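Local atomic coordinates of glucose dehydrogenase (Serratia sp. FS14, PDB entry 7CGZ), a protein that belongs to the glucose/sorbosone dehydrogenase family and folds as a beta-propeller built of antiparallel sheets. Residues L295-L300 / E309-D314; A49-V54 / A104-F109; D9-P14 / L26-R31. All coordinates share one frame; numbering follows the deposited sequence.

Interaction 1 (L295-L300 / E309-D314); sequences LIRLTL and ERLLGD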
# COMPACT_ATOMS: atom_id res chain seq x y z
N LEU B 295 -1.66 -8.05 1.09
CA LEU B 295 -0.76 -8.82 1.94
C LEU B 295 0.63 -8.22 1.84
O LEU B 295 1.18 -8.08 0.74
CB LEU B 295 -0.74 -10.29 1.54
CG LEU B 295 0.11 -11.19 2.43
CD1 LEU B 295 -0.48 -11.30 3.85
CD2 LEU B 295 0.26 -12.56 1.77
N ILE B 296 1.19 -7.84 2.97
CA ILE B 296 2.52 -7.25 3.00
C ILE B 296 3.52 -8.35 3.28
O ILE B 296 3.30 -9.22 4.15
CB ILE B 296 2.60 -6.14 4.07
CG1 ILE B 296 1.61 -5.00 3.76
CG2 ILE B 296 4.03 -5.61 4.20
CD1 ILE B 296 1.48 -4.00 4.91
N ARG B 297 4.63 -8.34 2.54
CA ARG B 297 5.72 -9.28 2.76
C ARG B 297 7.01 -8.52 3.02
O ARG B 297 7.49 -7.78 2.16
CB ARG B 297 5.86 -10.20 1.55
CG ARG B 297 7.02 -11.15 1.63
CD ARG B 297 7.27 -11.75 0.25
NE ARG B 297 8.50 -12.52 0.25
CZ ARG B 297 9.41 -12.48 -0.71
NH1 ARG B 297 9.23 -11.72 -1.78
NH2 ARG B 297 10.50 -13.23 -0.60
N LEU B 298 7.57 -8.69 4.22
CA LEU B 298 8.82 -8.06 4.60
C LEU B 298 9.95 -9.08 4.53
O LEU B 298 9.89 -10.11 5.21
CB LEU B 298 8.75 -7.46 6.00
CG LEU B 298 7.66 -6.41 6.24
CD1 LEU B 298 7.61 -6.00 7.71
CD2 LEU B 298 7.82 -5.18 5.32
N THR B 299 10.97 -8.78 3.74
CA THR B 299 12.19 -9.58 3.69
C THR B 299 13.09 -9.22 4.87
O THR B 299 13.28 -8.04 5.18
CB THR B 299 12.93 -9.35 2.36
OG1 THR B 299 12.06 -9.63 1.27
CG2 THR B 299 14.14 -10.26 2.25
N LEU B 300 13.62 -10.24 5.54
CA LEU B 300 14.36 -10.04 6.77
C LEU B 300 15.81 -10.46 6.59
O LEU B 300 16.09 -11.48 5.95
CB LEU B 300 13.73 -10.84 7.93
CG LEU B 300 12.29 -10.52 8.31
CD1 LEU B 300 11.84 -11.40 9.51
CD2 LEU B 300 12.15 -9.04 8.65
N GLU B 309 7.29 -5.81 0.13
CA GLU B 309 6.59 -6.20 -1.08
C GLU B 309 5.10 -6.34 -0.80
O GLU B 309 4.69 -6.52 0.35
CB GLU B 309 7.17 -7.48 -1.65
CG GLU B 309 8.63 -7.28 -2.04
CD GLU B 309 9.21 -8.45 -2.80
OE1 GLU B 309 8.56 -9.53 -2.80
OE2 GLU B 309 10.31 -8.29 -3.38
N ARG B 310 4.28 -6.22 -1.85
CA ARG B 310 2.83 -6.30 -1.75
C ARG B 310 2.32 -7.48 -2.56
O ARG B 310 2.78 -7.72 -3.69
CB ARG B 310 2.13 -5.01 -2.24
CG ARG B 310 2.42 -3.75 -1.44
CD ARG B 310 2.20 -3.99 0.05
NE ARG B 310 2.48 -2.80 0.86
CZ ARG B 310 1.64 -1.78 1.03
NH1 ARG B 310 0.46 -1.78 0.43
NH2 ARG B 310 1.98 -0.77 1.82
N LEU B 311 1.35 -8.19 -2.00
CA LEU B 311 0.68 -9.31 -2.65
C LEU B 311 -0.82 -9.12 -2.54
O LEU B 311 -1.32 -8.47 -1.62
CB LEU B 311 1.08 -10.66 -2.02
CG LEU B 311 2.51 -11.19 -2.18
CD1 LEU B 311 3.50 -10.42 -1.32
CD2 LEU B 311 2.56 -12.65 -1.82
N LEU B 312 -1.55 -9.70 -3.51
CA LEU B 312 -3.01 -9.84 -3.45
C LEU B 312 -3.76 -8.51 -3.43
O LEU B 312 -4.95 -8.47 -3.10
CB LEU B 312 -3.44 -10.68 -2.23
CG LEU B 312 -2.69 -11.98 -1.95
CD1 LEU B 312 -3.31 -12.71 -0.75
CD2 LEU B 312 -2.69 -12.88 -3.15
N GLY B 313 -3.11 -7.41 -3.82
CA GLY B 313 -3.79 -6.12 -3.83
C GLY B 313 -4.88 -5.99 -4.89
O GLY B 313 -5.67 -5.04 -4.84
N ASP B 314 -4.95 -6.93 -5.81
CA ASP B 314 -6.02 -6.92 -6.81
C ASP B 314 -7.33 -7.52 -6.29
O ASP B 314 -8.37 -7.34 -6.93
CB ASP B 314 -5.56 -7.67 -8.06
CG ASP B 314 -5.09 -9.10 -7.76
OD1 ASP B 314 -4.88 -9.44 -6.58
OD2 ASP B 314 -4.92 -9.88 -8.72
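The flat end of Arg310 lies beside Ile296: CD1 of the isoleucine sits over one face of the guanidinium, 4.1 Å above its plane and offset toward the rim, and CG1 comes 3.7 Å from NE of Arg310. A bend at chi2 (-50°) lets the Arg310 chain run alongside Ile296, while its polar end is held by a salt bridge to Glu308 and a hydrogen bond to Gln292. The Arg297 guanidinium, by contrast, is met at its edge, where NH1 forms a salt bridge with OE1 of Glu309; the modelled 2.5 Å between these atoms is doubtfully short. The pair is poorly aimed: the two planes are 67° apart, and the N-H points well off the oxygen, so the hydrogen bond within it is weak. NE of Arg297 turns to Ser284 instead. On the same face of the sheet, Leu311 CD1 packs on Arg297 CB at 3.7 Å, and the CB atoms of Leu295 and Leu311 meet at 4.0 Å. Four backbone hydrogen bonds join the Leu295-Leu311 and Arg297-Glu309 pairs, with Ile296-Arg310 the non-hydrogen-bonded pair between them. This is the antiparallel hairpin of the outer two strands in a four-stranded propeller blade, and at Glu309 the sheet continues into the second subunit.

Interaction 2 (A49-V54 / A104-F109); sequences AGVPQV and ARLENF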
# COMPACT_ATOMS: atom_id res chain seq x y z
N ALA B 49 -19.90 -25.56 20.97
CA ALA B 49 -20.53 -25.15 22.21
C ALA B 49 -19.49 -24.85 23.28
O ALA B 49 -18.36 -25.36 23.25
CB ALA B 49 -21.50 -26.22 22.71
N GLY B 50 -19.88 -24.02 24.25
CA GLY B 50 -19.05 -23.74 25.39
C GLY B 50 -18.13 -22.55 25.23
O GLY B 50 -17.19 -22.40 26.02
N VAL B 51 -18.36 -21.71 24.23
CA VAL B 51 -17.60 -20.48 24.04
C VAL B 51 -18.19 -19.43 24.98
O VAL B 51 -19.41 -19.37 25.14
CB VAL B 51 -17.65 -20.06 22.56
CG1 VAL B 51 -17.13 -18.65 22.36
CG2 VAL B 51 -16.85 -21.04 21.71
N PRO B 52 -17.38 -18.60 25.62
CA PRO B 52 -17.94 -17.60 26.53
C PRO B 52 -18.79 -16.56 25.82
O PRO B 52 -18.64 -16.30 24.62
CB PRO B 52 -16.69 -16.94 27.13
CG PRO B 52 -15.64 -17.13 26.03
CD PRO B 52 -15.91 -18.52 25.54
N GLN B 53 -19.69 -15.94 26.58
CA GLN B 53 -20.35 -14.73 26.10
C GLN B 53 -19.31 -13.65 25.87
O GLN B 53 -18.32 -13.54 26.61
CB GLN B 53 -21.40 -14.24 27.10
CG GLN B 53 -22.57 -15.20 27.31
CD GLN B 53 -23.24 -15.62 26.01
OE1 GLN B 53 -23.24 -16.81 25.66
NE2 GLN B 53 -23.80 -14.66 25.28
N VAL B 54 -19.53 -12.82 24.84
CA VAL B 54 -18.56 -11.80 24.47
C VAL B 54 -19.25 -10.44 24.39
O VAL B 54 -20.47 -10.33 24.25
CB VAL B 54 -17.85 -12.12 23.14
CG1 VAL B 54 -17.09 -13.44 23.24
CG2 VAL B 54 -18.86 -12.15 22.00
N ALA B 104 -16.88 -31.20 19.21
CA ALA B 104 -18.17 -30.53 19.21
C ALA B 104 -18.32 -29.48 20.30
O ALA B 104 -19.17 -28.60 20.18
CB ALA B 104 -19.30 -31.56 19.35
N ARG B 105 -17.53 -29.54 21.36
CA ARG B 105 -17.73 -28.55 22.40
C ARG B 105 -16.40 -28.22 23.05
O ARG B 105 -15.45 -29.01 23.02
CB ARG B 105 -18.78 -29.00 23.45
CG ARG B 105 -18.49 -30.28 24.19
CD ARG B 105 -19.76 -31.10 24.56
NE ARG B 105 -20.31 -31.83 23.41
CZ ARG B 105 -19.82 -32.98 22.95
NH1 ARG B 105 -18.78 -33.55 23.54
NH2 ARG B 105 -20.38 -33.55 21.89
N LEU B 106 -16.34 -27.02 23.57
CA LEU B 106 -15.18 -26.53 24.29
C LEU B 106 -15.53 -26.66 25.77
O LEU B 106 -16.37 -25.91 26.29
CB LEU B 106 -14.88 -25.08 23.89
CG LEU B 106 -13.71 -24.41 24.60
CD1 LEU B 106 -12.40 -25.05 24.16
CD2 LEU B 106 -13.73 -22.90 24.33
N GLU B 107 -14.94 -27.64 26.43
CA GLU B 107 -15.38 -28.00 27.77
C GLU B 107 -14.52 -27.33 28.83
O GLU B 107 -13.32 -27.10 28.64
CB GLU B 107 -15.39 -29.52 27.96
CG GLU B 107 -14.03 -30.17 27.84
CD GLU B 107 -14.10 -31.55 27.20
OE1 GLU B 107 -15.17 -32.20 27.28
OE2 GLU B 107 -13.07 -31.97 26.61
N ASN B 108 -15.17 -26.99 29.94
CA ASN B 108 -14.52 -26.46 31.14
C ASN B 108 -13.81 -25.13 30.87
O ASN B 108 -12.81 -24.82 31.53
CB ASN B 108 -13.53 -27.48 31.73
CG ASN B 108 -14.21 -28.78 32.12
OD1 ASN B 108 -15.19 -28.77 32.86
ND2 ASN B 108 -13.70 -29.90 31.61
N PHE B 109 -14.32 -24.32 29.94
CA PHE B 109 -13.66 -23.06 29.65
C PHE B 109 -13.61 -22.16 30.88
O PHE B 109 -14.64 -21.93 31.54
CB PHE B 109 -14.34 -22.33 28.49
CG PHE B 109 -13.61 -21.09 28.07
CD1 PHE B 109 -12.51 -21.18 27.24
CD2 PHE B 109 -13.99 -19.85 28.55
CE1 PHE B 109 -11.81 -20.05 26.87
CE2 PHE B 109 -13.29 -18.71 28.19
CZ PHE B 109 -12.19 -18.81 27.34
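Pro52 lies against one face of the Phe109 ring, and this is the close apolar part of the contact. Its CD stands 4.0 Å from the ring centroid, 22° off the normal, a CH-pi contact displaced toward the rim; CG comes down on the CE2 side, 3.6 Å from that atom. The two side chains cross at about a right angle, the proline meeting the aromatic face with its CG-CD side. With CG of Phe109 anti to its backbone N (chi1 -175°), the ring swings toward the 49-54 loop, and Phe81 and Leu79 of strand 76-84 pack against Pro52 and Phe109 respectively. Leu106 also turns inward, onto Leu79 and Ile48, yet meets Val51 only lightly, CD2 to CG2 at 4.5 Å.

The backbones meet in a single bridge between Ala49 and Arg105. Leu106 N gives a short, nearly straight bond of 2.6 Å to Ala49 O, and Ala49 N reaches Ala104 O at a longer 3.2 Å. Gly50 follows, with positive phi (91°), and brings its CA 3.6 Å from Leu106 O in a CA-H...O contact. In this way a loop between two sheets of the beta-propeller lies along the short strand 106-107 at the outer side of a blade, just before the chain turns a corner at Asn108 into strand 109-114.

Toward solvent the contact thins out. Ala49 and Arg105, both exposed, touch there through their CB atoms at 4.0 Å. Beyond CB, the Arg105 chain bends at chi2 and chi3 and leads away from the loop, carrying its guanidinium to a salt bridge with Asp102.

Interaction 3 (D9-P14 / L26-R31); sequences DGLEHP and LLITER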
# COMPACT_ATOMS: atom_id res chain seq x y z
N ASP B 9 -16.32 -19.52 2.64
CA ASP B 9 -16.89 -18.18 2.68
C ASP B 9 -18.00 -18.17 3.72
O ASP B 9 -18.22 -19.15 4.44
CB ASP B 9 -17.36 -17.73 1.29
CG ASP B 9 -18.52 -18.55 0.75
OD1 ASP B 9 -18.64 -19.74 1.14
OD2 ASP B 9 -19.29 -18.01 -0.07
N GLY B 10 -18.70 -17.04 3.83
CA GLY B 10 -19.78 -16.98 4.80
C GLY B 10 -19.36 -16.90 6.25
O GLY B 10 -20.19 -17.14 7.14
N LEU B 11 -18.09 -16.58 6.52
CA LEU B 11 -17.63 -16.37 7.89
C LEU B 11 -17.89 -14.92 8.28
O LEU B 11 -17.39 -14.01 7.61
CB LEU B 11 -16.14 -16.70 8.00
CG LEU B 11 -15.74 -18.13 7.64
CD1 LEU B 11 -14.27 -18.14 7.27
CD2 LEU B 11 -16.02 -19.06 8.83
N GLU B 12 -18.67 -14.70 9.33
CA GLU B 12 -19.04 -13.33 9.71
C GLU B 12 -17.90 -12.68 10.49
O GLU B 12 -17.65 -13.03 11.65
CB GLU B 12 -20.34 -13.32 10.51
CG GLU B 12 -20.91 -11.91 10.70
CD GLU B 12 -22.16 -11.88 11.57
OE1 GLU B 12 -22.61 -12.96 12.02
OE2 GLU B 12 -22.69 -10.78 11.81
N HIS B 13 -17.22 -11.73 9.86
CA HIS B 13 -16.12 -11.00 10.47
C HIS B 13 -15.14 -11.94 11.18
O HIS B 13 -14.92 -11.80 12.39
CB HIS B 13 -16.65 -9.94 11.42
CG HIS B 13 -17.42 -8.86 10.73
ND1 HIS B 13 -16.81 -7.90 9.94
CD2 HIS B 13 -18.74 -8.58 10.70
CE1 HIS B 13 -17.73 -7.09 9.46
NE2 HIS B 13 -18.91 -7.48 9.90
N PRO B 14 -14.55 -12.90 10.46
CA PRO B 14 -13.62 -13.84 11.11
C PRO B 14 -12.39 -13.09 11.58
O PRO B 14 -11.99 -12.09 10.99
CB PRO B 14 -13.28 -14.83 10.00
CG PRO B 14 -13.50 -14.05 8.72
CD PRO B 14 -14.55 -13.04 9.00
N LEU B 26 -8.58 -26.77 11.14
CA LEU B 26 -8.15 -25.53 11.77
C LEU B 26 -9.37 -24.84 12.38
O LEU B 26 -10.50 -25.00 11.89
CB LEU B 26 -7.37 -24.66 10.76
CG LEU B 26 -7.95 -24.16 9.45
CD1 LEU B 26 -8.80 -22.96 9.77
CD2 LEU B 26 -6.85 -23.77 8.46
N LEU B 27 -9.14 -24.10 13.47
CA LEU B 27 -10.22 -23.41 14.17
C LEU B 27 -10.30 -21.97 13.69
O LEU B 27 -9.29 -21.35 13.38
CB LEU B 27 -9.98 -23.37 15.68
CG LEU B 27 -10.25 -24.54 16.63
CD1 LEU B 27 -11.59 -25.22 16.37
CD2 LEU B 27 -9.11 -25.50 16.51
N ILE B 28 -11.51 -21.41 13.69
CA ILE B 28 -11.73 -20.04 13.25
C ILE B 28 -12.69 -19.36 14.20
O ILE B 28 -13.74 -19.92 14.54
CB ILE B 28 -12.31 -19.99 11.82
CG1 ILE B 28 -11.42 -20.74 10.87
CG2 ILE B 28 -12.57 -18.55 11.34
CD1 ILE B 28 -11.94 -22.10 10.65
N THR B 29 -12.37 -18.14 14.60
CA THR B 29 -13.30 -17.31 15.35
C THR B 29 -14.06 -16.39 14.42
O THR B 29 -13.49 -15.84 13.47
CB THR B 29 -12.58 -16.47 16.41
OG1 THR B 29 -11.64 -15.61 15.76
CG2 THR B 29 -11.87 -17.37 17.40
N GLU B 30 -15.34 -16.22 14.70
CA GLU B 30 -16.15 -15.17 14.13
C GLU B 30 -16.40 -14.17 15.24
O GLU B 30 -16.91 -14.54 16.31
CB GLU B 30 -17.47 -15.72 13.58
CG GLU B 30 -17.29 -16.78 12.49
CD GLU B 30 -18.62 -17.38 12.07
OE1 GLU B 30 -19.36 -16.72 11.30
OE2 GLU B 30 -18.96 -18.48 12.55
N ARG B 31 -16.00 -12.92 15.01
CA ARG B 31 -16.04 -11.93 16.08
C ARG B 31 -17.40 -11.80 16.78
O ARG B 31 -17.40 -11.58 18.00
CB ARG B 31 -15.58 -10.57 15.55
CG ARG B 31 -15.26 -9.54 16.63
CD ARG B 31 -14.47 -8.36 16.05
NE ARG B 31 -15.35 -7.36 15.46
CZ ARG B 31 -15.44 -7.12 14.15
NH1 ARG B 31 -14.71 -7.83 13.29
NH2 ARG B 31 -16.27 -6.19 13.70
O HOH W 1 -21.09 -17.93 9.56
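An extended Glu30 chain, following a chi1 that leaves CG beside the backbone N, carries the carboxylate across to Glu12, where OE1 of Glu30 accepts the backbone N-H of Glu12, 2.9 Å from its N. The donor comes from the anti side of the oxygen, 18° out of the carboxylate plane. A water gives a second bond to the same OE1 and another to Gly10 O, so one oxygen grips the 9-14 backbone both directly and through solvent. Arg31 bends at chi3 (84°), which brings NH2 over one face of the His13 ring, 4.1 Å above it and toward the rim; NH1 lies 3.4 Å from His13 CB. The planes are 58° apart, so the two groups meet obliquely and do not stack. Arg31 N completes the join with a 3.0 Å bond to His13 O. Pro14 pairs with Glu30 as a non-hydrogen-bonded antiparallel pair, and its CB packs on Ile28 CG2 at 4.0 Å. Glu30 OE2 is held by Arg34 and Arg36, and His13 ND1 by Asp335. Gly10 and Leu11 form a G1 beta bulge opposite Gly339; strand 3-19 runs between strands 26-30 and 339-345.

In the fold
From the N terminus, interaction 3 comes first: it closes a hairpin, bringing 26-31 back onto 9-14 across eleven intervening residues in the sheet that also takes in the C-terminal strands 319-324, 330-334 and 339-345. Interaction 2 follows, spanning 49 residues and tying the loop after strand 43-44 to the short strand 106-107 of the next sheet. Interaction 1 closes last, a tight hairpin with eight residues between its segments. The three run in series, neither nesting nor crossing. Interactions 2 and 3 touch where Val54 packs near Arg31, whereas interactions 1 and 2, with centres 36 Å apart, lie on opposite sides of the chain's centre.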